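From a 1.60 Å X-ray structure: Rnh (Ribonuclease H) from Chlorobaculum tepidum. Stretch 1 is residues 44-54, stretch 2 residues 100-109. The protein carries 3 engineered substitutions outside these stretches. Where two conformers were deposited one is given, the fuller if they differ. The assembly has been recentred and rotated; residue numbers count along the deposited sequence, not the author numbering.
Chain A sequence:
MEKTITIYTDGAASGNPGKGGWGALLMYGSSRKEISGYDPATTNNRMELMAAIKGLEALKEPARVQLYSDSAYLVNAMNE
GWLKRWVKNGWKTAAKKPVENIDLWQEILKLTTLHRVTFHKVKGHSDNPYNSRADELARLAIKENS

Stretch 1, residues 44-54: NNRMELMAAIK
Stretch 2 100-109: ENIDLWQEIL

Helices that pack side by side often do so by letting a side chain of one enter a hollow formed by four residues of the other, and this contact in a ribonuclease H offers a compact example. Residues 44-54 are helical throughout, with phi/psi values close to -60/-43, and their helix continues beyond Lys54. In the second stretch, Glu100 is extended (-81/154) and Asn101 adopts a left-handed conformation (65/36) at the N-cap position; the helix begins at Ile102 and continues beyond Leu109. Its first turn is tied down by the Asn101 carbonyl, with Trp105 N donating to Asn101 O at 3.0 Å, while the Asn101 side chain makes no capping bond.

The N-to-C directions of the helices differ by 28°, and their axes come no closer than 9.8 Å. The register is set by three pairs of CA atoms: Arg46 and Asn101 lie 7.0 Å apart, Leu49 and Leu104 6.8 Å, and Ile53 and Ile108 6.1 Å, so the backbones draw together toward the later pair. The two stretches bury 550 Å² between them.

Leu104 is the knob of this contact. In the m,t rotamer, with its CA-to-CB bond toward the first helix, it sits in the hollow bounded by Arg46, Leu49, Met50 and Ile53. These positions, spaced i, i+3, i+4 and i+7 along the helix, form the classic four-cornered socket. The corners close on the knob at its base and at both methyls: Leu49 CD1 and Ile53 CD1 each lie 3.8 Å from Leu104 CB, Met50 CE reaches Leu104 CD2 at 3.6 Å, and Arg46 CZ lies 3.6 Å from Leu104 CD1. Met50 starts sideways, but its t,p,p conformation brings its methyl end to the knob.

Leu49, also m,t and directed toward the second helix, packs against Trp105 and Ile108 as well as lining the hollow for Leu104. Its CD2 lies 3.6 Å from Trp105 CH2 and 3.8 Å from Ile108 CD1. The tryptophan (chi1 -66°, chi2 111°) leaves its backbone pointing away, yet its ring returns to present a face to this leucine: Leu49 CD1 stands 4.0 Å from the centroid of the Trp105 six-membered ring, 22° off the normal, a CH-pi contact.

Where the backbones are nearer, Ile53 (m,t) packs tightly. Its CG1 is 3.5 Å from Ile108 CG1, and its CD1 lies 3.6 Å from Leu104 O and 3.9 Å from Glu107 CB, so the methyl end rests against the backbone as well as against side chains. Ile108 is likewise m,t.

A charged clasp covers the earlier end. Arg46 (m,t,p, chi4 87°) leaves its helix sideways and bends its guanidinium over Leu104, which occupies one face. Asp103, in the p rotamer, meets the edge in a two-pronged salt bridge: Arg46 NH1 donates to Asp103 OD1 at 3.0 Å and Arg46 NH2 to Asp103 OD2 at 2.9 Å, with nearly straight N-H...O angles of 175° and 171°. One side chain thus combines apolar packing over its face with charge pairing in its plane.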

# COMPACT_ATOMS: atom_id res chain seq x y z
N ASN A 44 0.14 6.55 -10.21
CA ASN A 44 0.44 6.74 -8.80
C ASN A 44 -0.52 5.97 -7.89
O ASN A 44 -0.11 5.33 -6.93
CB ASN A 44 0.41 8.22 -8.44
CG ASN A 44 1.62 8.96 -8.97
OD1 ASN A 44 2.72 8.81 -8.44
ND2 ASN A 44 1.43 9.75 -10.00
N ASN A 45 -1.82 6.07 -8.17
CA ASN A 45 -2.80 5.35 -7.37
C ASN A 45 -2.57 3.86 -7.34
O ASN A 45 -2.68 3.23 -6.31
CB ASN A 45 -4.21 5.64 -7.85
CG ASN A 45 -4.71 7.01 -7.42
OD1 ASN A 45 -4.12 7.68 -6.57
ND2 ASN A 45 -5.85 7.41 -7.97
N ARG A 46 -2.28 3.26 -8.49
CA ARG A 46 -2.01 1.83 -8.52
C ARG A 46 -0.78 1.46 -7.72
O ARG A 46 -0.78 0.42 -7.00
CB ARG A 46 -1.90 1.31 -9.96
CG ARG A 46 -3.23 1.16 -10.62
CD ARG A 46 -3.15 0.38 -11.94
NE ARG A 46 -2.83 -1.03 -11.79
CZ ARG A 46 -3.72 -2.00 -11.58
NH1 ARG A 46 -5.01 -1.73 -11.41
NH2 ARG A 46 -3.29 -3.26 -11.49
N MET A 47 0.26 2.27 -7.80
CA MET A 47 1.48 1.94 -7.03
C MET A 47 1.27 2.12 -5.51
O MET A 47 1.83 1.39 -4.73
CB MET A 47 2.67 2.74 -7.50
CG MET A 47 3.14 2.38 -8.88
SD MET A 47 3.84 0.71 -9.03
CE MET A 47 2.39 -0.22 -9.44
N GLU A 48 0.47 3.10 -5.13
CA GLU A 48 0.06 3.30 -3.74
C GLU A 48 -0.66 2.09 -3.20
O GLU A 48 -0.38 1.65 -2.08
CB GLU A 48 -0.82 4.55 -3.63
CG GLU A 48 -0.03 5.84 -3.90
CD GLU A 48 -0.90 7.10 -4.16
OE1 GLU A 48 -2.15 7.12 -3.96
OE2 GLU A 48 -0.31 8.11 -4.60
N LEU A 49 -1.60 1.54 -3.97
CA LEU A 49 -2.31 0.33 -3.53
C LEU A 49 -1.38 -0.86 -3.53
O LEU A 49 -1.40 -1.66 -2.60
CB LEU A 49 -3.48 0.04 -4.43
CG LEU A 49 -4.62 1.04 -4.48
CD1 LEU A 49 -5.77 0.41 -5.24
CD2 LEU A 49 -5.06 1.40 -3.12
N MET A 50 -0.58 -0.99 -4.58
CA MET A 50 0.33 -2.14 -4.68
C MET A 50 1.29 -2.21 -3.51
O MET A 50 1.62 -3.27 -2.99
CB MET A 50 1.09 -2.11 -6.00
CG MET A 50 1.82 -3.39 -6.25
SD MET A 50 0.70 -4.74 -6.62
CE MET A 50 0.10 -4.26 -8.23
N ALA A 51 1.80 -1.06 -3.08
CA ALA A 51 2.71 -1.07 -1.91
C ALA A 51 2.04 -1.69 -0.68
O ALA A 51 2.65 -2.45 0.03
CB ALA A 51 3.18 0.28 -1.64
N ALA A 52 0.79 -1.32 -0.43
CA ALA A 52 0.04 -1.89 0.69
C ALA A 52 -0.22 -3.38 0.49
O ALA A 52 -0.08 -4.16 1.42
CB ALA A 52 -1.23 -1.13 0.89
N ILE A 53 -0.63 -3.77 -0.72
CA ILE A 53 -0.84 -5.20 -1.02
C ILE A 53 0.40 -6.03 -0.78
O ILE A 53 0.35 -7.05 -0.10
CB ILE A 53 -1.31 -5.37 -2.47
CG1 ILE A 53 -2.74 -4.81 -2.60
CG2 ILE A 53 -1.21 -6.82 -2.92
CD1 ILE A 53 -3.18 -4.56 -4.02
N LYS A 54 1.51 -5.57 -1.33
CA LYS A 54 2.75 -6.30 -1.23
C LYS A 54 3.24 -6.33 0.23
O LYS A 54 3.72 -7.36 0.70
CB LYS A 54 3.78 -5.69 -2.17
CG LYS A 54 3.44 -5.83 -3.64
CD LYS A 54 3.56 -7.24 -4.08
CE LYS A 54 3.44 -7.32 -5.56
NZ LYS A 54 3.46 -8.74 -5.97
N GLU A 100 -12.21 2.26 -10.26
CA GLU A 100 -10.96 1.92 -10.92
C GLU A 100 -10.20 0.93 -10.05
O GLU A 100 -10.38 0.91 -8.81
CB GLU A 100 -10.11 3.18 -11.16
CG GLU A 100 -10.78 4.23 -12.07
CD GLU A 100 -10.10 4.38 -13.44
OE1 GLU A 100 -8.87 4.11 -13.55
OE2 GLU A 100 -10.78 4.80 -14.40
N ASN A 101 -9.35 0.13 -10.68
CA ASN A 101 -8.41 -0.73 -9.95
C ASN A 101 -9.09 -1.81 -9.11
O ASN A 101 -8.58 -2.20 -8.05
CB ASN A 101 -7.49 0.14 -9.08
CG ASN A 101 -6.85 1.26 -9.86
OD1 ASN A 101 -6.82 2.44 -9.42
ND2 ASN A 101 -6.37 0.94 -11.04
N ILE A 102 -10.20 -2.34 -9.63
CA ILE A 102 -10.98 -3.36 -8.90
C ILE A 102 -10.09 -4.54 -8.57
O ILE A 102 -10.21 -5.10 -7.50
CB ILE A 102 -12.20 -3.83 -9.69
CG1 ILE A 102 -13.21 -2.67 -9.80
CG2 ILE A 102 -12.87 -5.02 -9.02
CD1 ILE A 102 -14.26 -2.91 -10.89
N ASP A 103 -9.20 -4.91 -9.49
CA ASP A 103 -8.28 -6.03 -9.24
C ASP A 103 -7.49 -5.84 -7.95
O ASP A 103 -7.36 -6.77 -7.13
CB ASP A 103 -7.35 -6.26 -10.44
CG ASP A 103 -6.50 -5.02 -10.83
OD1 ASP A 103 -6.98 -3.85 -10.78
OD2 ASP A 103 -5.36 -5.27 -11.26
N LEU A 104 -7.00 -4.63 -7.74
CA LEU A 104 -6.21 -4.35 -6.54
C LEU A 104 -7.08 -4.21 -5.30
O LEU A 104 -6.74 -4.75 -4.25
CB LEU A 104 -5.35 -3.10 -6.76
CG LEU A 104 -4.36 -3.17 -7.93
CD1 LEU A 104 -3.50 -1.93 -7.96
CD2 LEU A 104 -3.46 -4.37 -7.83
N TRP A 105 -8.24 -3.55 -5.43
CA TRP A 105 -9.16 -3.52 -4.28
C TRP A 105 -9.60 -4.92 -3.83
O TRP A 105 -9.76 -5.14 -2.63
CB TRP A 105 -10.38 -2.63 -4.54
CG TRP A 105 -10.05 -1.21 -4.67
CD1 TRP A 105 -10.12 -0.46 -5.80
CD2 TRP A 105 -9.50 -0.35 -3.65
NE1 TRP A 105 -9.72 0.83 -5.56
CE2 TRP A 105 -9.32 0.93 -4.25
CE3 TRP A 105 -9.17 -0.52 -2.31
CZ2 TRP A 105 -8.84 2.02 -3.53
CZ3 TRP A 105 -8.72 0.58 -1.60
CH2 TRP A 105 -8.53 1.82 -2.22
N GLN A 106 -9.76 -5.87 -4.74
CA GLN A 106 -10.14 -7.23 -4.36
C GLN A 106 -9.05 -7.88 -3.54
O GLN A 106 -9.32 -8.67 -2.64
CB GLN A 106 -10.42 -8.07 -5.60
CG GLN A 106 -11.78 -7.75 -6.17
CD GLN A 106 -12.01 -8.30 -7.56
OE1 GLN A 106 -13.14 -8.40 -7.99
NE2 GLN A 106 -10.93 -8.64 -8.27
N GLU A 107 -7.81 -7.59 -3.89
CA GLU A 107 -6.68 -8.11 -3.14
C GLU A 107 -6.66 -7.52 -1.74
O GLU A 107 -6.43 -8.24 -0.77
CB GLU A 107 -5.37 -7.82 -3.86
CG GLU A 107 -5.07 -8.76 -4.95
CD GLU A 107 -4.94 -10.17 -4.41
OE1 GLU A 107 -3.99 -10.44 -3.62
OE2 GLU A 107 -5.82 -10.99 -4.70
N ILE A 108 -6.90 -6.23 -1.64
CA ILE A 108 -6.91 -5.54 -0.35
C ILE A 108 -8.04 -6.06 0.53
O ILE A 108 -7.87 -6.17 1.75
CB ILE A 108 -7.00 -4.00 -0.52
CG1 ILE A 108 -5.71 -3.50 -1.18
CG2 ILE A 108 -7.24 -3.32 0.83
CD1 ILE A 108 -5.78 -2.05 -1.68
N LEU A 109 -9.19 -6.38 -0.07
CA LEU A 109 -10.28 -7.03 0.69
C LEU A 109 -9.83 -8.35 1.32
O LEU A 109 -10.12 -8.62 2.49
CB LEU A 109 -11.48 -7.25 -0.22
CG LEU A 109 -12.29 -6.01 -0.41
CD1 LEU A 109 -13.29 -6.26 -1.55
CD2 LEU A 109 -13.02 -5.63 0.86